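Long-range contact in epoxide hydrolase (Aspergillus niger, PDB 3G02), which probably hydrolyses epoxides to vicinal diols, as an enzyme of the alpha/beta hydrolase fold: residues A[104-110]-A[138-144]. The protein carries 9 engineered substitutions. Sequence-based numbering, arbitrary orientation. Where two conformers were deposited one is given.
Sequences SEREDAV and PETLPFH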
ATOM      1  N   SER A 104      23.208 -24.767  24.832  1.00 16.00           N
ATOM      2  CA  SER A 104      23.813 -26.036  25.200  1.00 17.22           C
ATOM      3  C   SER A 104      24.701 -25.863  26.428  1.00 18.39           C
ATOM      4  O   SER A 104      25.192 -24.762  26.700  1.00 18.35           O
ATOM      5  CB  SER A 104      24.631 -26.575  24.035  1.00 17.12           C
ATOM      6  OG  SER A 104      25.238 -27.814  24.368  1.00 17.09           O
ATOM      7  N   GLU A 105      24.887 -26.949  27.173  1.00 19.43           N
ATOM      8  CA  GLU A 105      25.852 -26.976  28.271  1.00 20.88           C
ATOM      9  C   GLU A 105      27.211 -27.476  27.773  1.00 21.40           C
ATOM     10  O   GLU A 105      28.184 -27.506  28.530  1.00 21.51           O
ATOM     11  CB  GLU A 105      25.343 -27.844  29.427  1.00 20.65           C
ATOM     12  CG  GLU A 105      24.270 -27.181  30.290  1.00 21.82           C
ATOM     13  CD  GLU A 105      23.639 -28.130  31.300  1.00 21.91           C
ATOM     14  OE1 GLU A 105      24.242 -29.184  31.606  1.00 24.11           O
ATOM     15  OE2 GLU A 105      22.534 -27.820  31.796  1.00 24.23           O
ATOM     16  N   ARG A 106      27.270 -27.860  26.497  1.00 22.22           N
ATOM     17  CA  ARG A 106      28.508 -28.312  25.868  1.00 23.07           C
ATOM     18  C   ARG A 106      29.415 -27.140  25.511  1.00 23.49           C
ATOM     19  O   ARG A 106      28.956 -26.125  24.980  1.00 23.48           O
ATOM     20  CB  ARG A 106      28.226 -29.137  24.609  1.00 23.21           C
ATOM     21  CG  ARG A 106      27.533 -30.462  24.859  1.00 24.17           C
ATOM     22  CD  ARG A 106      28.243 -31.610  24.144  1.00 26.81           C
ATOM     23  NE  ARG A 106      28.105 -31.563  22.689  1.00 27.82           N
ATOM     24  CZ  ARG A 106      28.818 -32.303  21.841  1.00 29.24           C
ATOM     25  NH1 ARG A 106      29.738 -33.151  22.292  1.00 29.81           N
ATOM     26  NH2 ARG A 106      28.618 -32.193  20.533  1.00 29.77           N
ATOM     27  N   GLU A 107      30.707 -27.292  25.792  1.00 24.07           N
ATOM     28  CA  GLU A 107      31.694 -26.267  25.463  1.00 24.51           C
ATOM     29  C   GLU A 107      32.028 -26.242  23.964  1.00 24.17           C
ATOM     30  O   GLU A 107      32.491 -25.225  23.442  1.00 24.63           O
ATOM     31  CB  GLU A 107      32.963 -26.454  26.306  1.00 24.79           C
ATOM     32  CG  GLU A 107      33.862 -25.216  26.405  1.00 26.63           C
ATOM     33  CD  GLU A 107      33.213 -24.041  27.135  1.00 28.47           C
ATOM     34  OE1 GLU A 107      33.508 -22.885  26.764  1.00 29.85           O
ATOM     35  OE2 GLU A 107      32.413 -24.265  28.074  1.00 29.65           O
ATOM     36  N   ASP A 108      31.778 -27.355  23.276  1.00 23.80           N
ATOM     37  CA  ASP A 108      32.051 -27.457  21.838  1.00 23.17           C
ATOM     38  C   ASP A 108      30.837 -27.122  20.956  1.00 22.32           C
ATOM     39  O   ASP A 108      30.890 -27.288  19.732  1.00 22.10           O
ATOM     40  CB  ASP A 108      32.615 -28.845  21.484  1.00 23.85           C
ATOM     41  CG  ASP A 108      31.623 -29.976  21.736  1.00 24.95           C
ATOM     42  OD1 ASP A 108      31.825 -31.070  21.165  1.00 27.06           O
ATOM     43  OD2 ASP A 108      30.650 -29.787  22.497  1.00 27.48           O
ATOM     44  N   ALA A 109      29.763 -26.640  21.582  1.00 21.14           N
ATOM     45  CA  ALA A 109      28.504 -26.356  20.880  1.00 19.99           C
ATOM     46  C   ALA A 109      28.660 -25.258  19.834  1.00 19.13           C
ATOM     47  O   ALA A 109      29.280 -24.227  20.097  1.00 19.08           O
ATOM     48  CB  ALA A 109      27.413 -25.994  21.870  1.00 20.08           C
ATOM     49  N   VAL A 110      28.096 -25.491  18.650  1.00 17.94           N
ATOM     50  CA  VAL A 110      28.168 -24.529  17.551  1.00 16.95           C
ATOM     51  C   VAL A 110      27.135 -23.416  17.753  1.00 16.03           C
ATOM     52  O   VAL A 110      25.937 -23.690  17.834  1.00 16.08           O
ATOM     53  CB  VAL A 110      27.925 -25.198  16.172  1.00 17.00           C
ATOM     54  CG1 VAL A 110      28.155 -24.197  15.043  1.00 17.09           C
ATOM     55  CG2 VAL A 110      28.814 -26.425  15.991  1.00 17.41           C
ATOM     56  N   PRO A 138      20.236 -30.429  27.483  1.00 16.26           N
ATOM     57  CA  PRO A 138      21.293 -29.405  27.471  1.00 16.88           C
ATOM     58  C   PRO A 138      22.701 -30.002  27.396  1.00 17.44           C
ATOM     59  O   PRO A 138      23.606 -29.389  26.827  1.00 17.67           O
ATOM     60  CB  PRO A 138      21.081 -28.671  28.798  1.00 16.75           C
ATOM     61  CG  PRO A 138      19.627 -28.847  29.086  1.00 16.51           C
ATOM     62  CD  PRO A 138      19.325 -30.252  28.631  1.00 16.23           C
ATOM     63  N   GLU A 139      22.860 -31.208  27.940  1.00 18.01           N
ATOM     64  CA  GLU A 139      24.135 -31.922  27.924  1.00 18.37           C
ATOM     65  C   GLU A 139      24.517 -32.439  26.531  1.00 17.90           C
ATOM     66  O   GLU A 139      25.699 -32.579  26.219  1.00 18.11           O
ATOM     67  CB  GLU A 139      24.108 -33.088  28.928  1.00 18.74           C
ATOM     68  CG  GLU A 139      23.909 -32.686  30.401  1.00 21.02           C
ATOM     69  CD  GLU A 139      22.448 -32.680  30.850  1.00 23.92           C
ATOM     70  OE1 GLU A 139      21.540 -32.672  29.993  1.00 24.80           O
ATOM     71  OE2 GLU A 139      22.201 -32.683  32.076  1.00 25.61           O
ATOM     72  N   THR A 140      23.521 -32.721  25.691  1.00 17.05           N
ATOM     73  CA  THR A 140      23.779 -33.326  24.381  1.00 16.33           C
ATOM     74  C   THR A 140      23.555 -32.411  23.168  1.00 15.84           C
ATOM     75  O   THR A 140      24.014 -32.726  22.066  1.00 15.51           O
ATOM     76  CB  THR A 140      22.979 -34.639  24.187  1.00 16.60           C
ATOM     77  OG1 THR A 140      21.576 -34.361  24.224  1.00 16.02           O
ATOM     78  CG2 THR A 140      23.314 -35.639  25.286  1.00 17.20           C
ATOM     79  N   LEU A 141      22.856 -31.296  23.379  0.50 15.52           N
ATOM     80  CA  LEU A 141      22.562 -30.341  22.312  0.50 15.25           C
ATOM     81  C   LEU A 141      23.854 -29.889  21.625  0.50 15.23           C
ATOM     82  O   LEU A 141      24.742 -29.343  22.281  0.50 15.28           O
ATOM     83  CB  LEU A 141      21.789 -29.139  22.871  0.50 15.14           C
ATOM     84  CG  LEU A 141      21.130 -28.154  21.896  0.50 14.55           C
ATOM     85  CD1 LEU A 141      19.968 -28.796  21.136  0.50 13.80           C
ATOM     86  CD2 LEU A 141      20.647 -26.931  22.658  0.50 14.95           C
ATOM     87  N   PRO A 142      23.970 -30.140  20.307  1.00 15.15           N
ATOM     88  CA  PRO A 142      25.206 -29.829  19.578  1.00 14.90           C
ATOM     89  C   PRO A 142      25.380 -28.356  19.220  1.00 14.72           C
ATOM     90  O   PRO A 142      26.479 -27.945  18.850  1.00 14.72           O
ATOM     91  CB  PRO A 142      25.084 -30.674  18.309  1.00 15.05           C
ATOM     92  CG  PRO A 142      23.620 -30.770  18.072  1.00 15.05           C
ATOM     93  CD  PRO A 142      22.956 -30.745  19.418  1.00 15.03           C
ATOM     94  N   PHE A 143      24.297 -27.585  19.304  1.00 14.20           N
ATOM     95  CA  PHE A 143      24.325 -26.182  18.901  1.00 13.92           C
ATOM     96  C   PHE A 143      23.820 -25.283  20.015  1.00 13.65           C
ATOM     97  O   PHE A 143      23.071 -25.718  20.889  1.00 14.13           O
ATOM     98  CB  PHE A 143      23.431 -25.942  17.671  1.00 13.89           C
ATOM     99  CG  PHE A 143      23.608 -26.942  16.558  1.00 13.73           C
ATOM    100  CD1 PHE A 143      24.874 -27.330  16.125  1.00 13.48           C
ATOM    101  CD2 PHE A 143      22.493 -27.459  15.901  1.00 14.13           C
ATOM    102  CE1 PHE A 143      25.027 -28.247  15.082  1.00 14.12           C
ATOM    103  CE2 PHE A 143      22.636 -28.366  14.857  1.00 14.68           C
ATOM    104  CZ  PHE A 143      23.909 -28.762  14.445  1.00 14.27           C
ATOM    105  N   HIS A 144      24.242 -24.020  19.984  1.00 13.20           N
ATOM    106  CA  HIS A 144      23.523 -22.965  20.685  1.00 13.09           C
ATOM    107  C   HIS A 144      22.583 -22.370  19.652  1.00 12.64           C
ATOM    108  O   HIS A 144      23.015 -22.034  18.548  1.00 12.96           O
ATOM    109  CB  HIS A 144      24.471 -21.875  21.187  1.00 13.36           C
ATOM    110  CG  HIS A 144      25.416 -22.328  22.257  1.00 13.85           C
ATOM    111  ND1 HIS A 144      24.993 -22.727  23.506  1.00 14.69           N
ATOM    112  CD2 HIS A 144      26.768 -22.409  22.272  1.00 15.47           C
ATOM    113  CE1 HIS A 144      26.043 -23.054  24.239  1.00 15.73           C
ATOM    114  NE2 HIS A 144      27.131 -22.865  23.515  1.00 15.20           N
TER
HETATM  115  O   HOH W   1      29.327 -23.437  25.294  1.00 29.01           O
HETATM  116  O   HOH W   2      28.490 -29.881  18.498  1.00 34.76           O
HETATM  117  O   HOH W   3      30.147 -23.077  22.353  1.00 36.02           O
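Two loops meet here and run into the first rung of a parallel strand pair. Residues 104-110 link strand 95-102 to strand 110-115; residues 138-144 lead from helix 126-135 into strand 143-148. Val110 and Phe143 pair in parallel. Val110 N donates to Pro142 O (2.9 Å), and Val110 O accepts from His144 N (2.8 Å). The side chains of Val110 and Phe143 lie on the same face of the sheet, with Val110 CB 3.7 Å from Phe143 CD1, and helix 382-396 covers both. The strands are joined through helix 126-135, a beta-alpha-beta crossover of the alpha/beta hydrolase fold, far from the predicted catalytic residues. At the other end, Glu105 N donates to Pro138 O (2.8 Å). Ser104 OG donates to Leu141 O (2.6 Å). It also accepts from Arg106 N (2.9 Å), which makes an ST turn. A type I turn, Arg106 to Ala109, then brings the chain back. Ala109 CB packs over the His144 ring, a CH-pi contact 3.8 Å from its centroid. Water 1 bridges Arg106 O and His144 NE2.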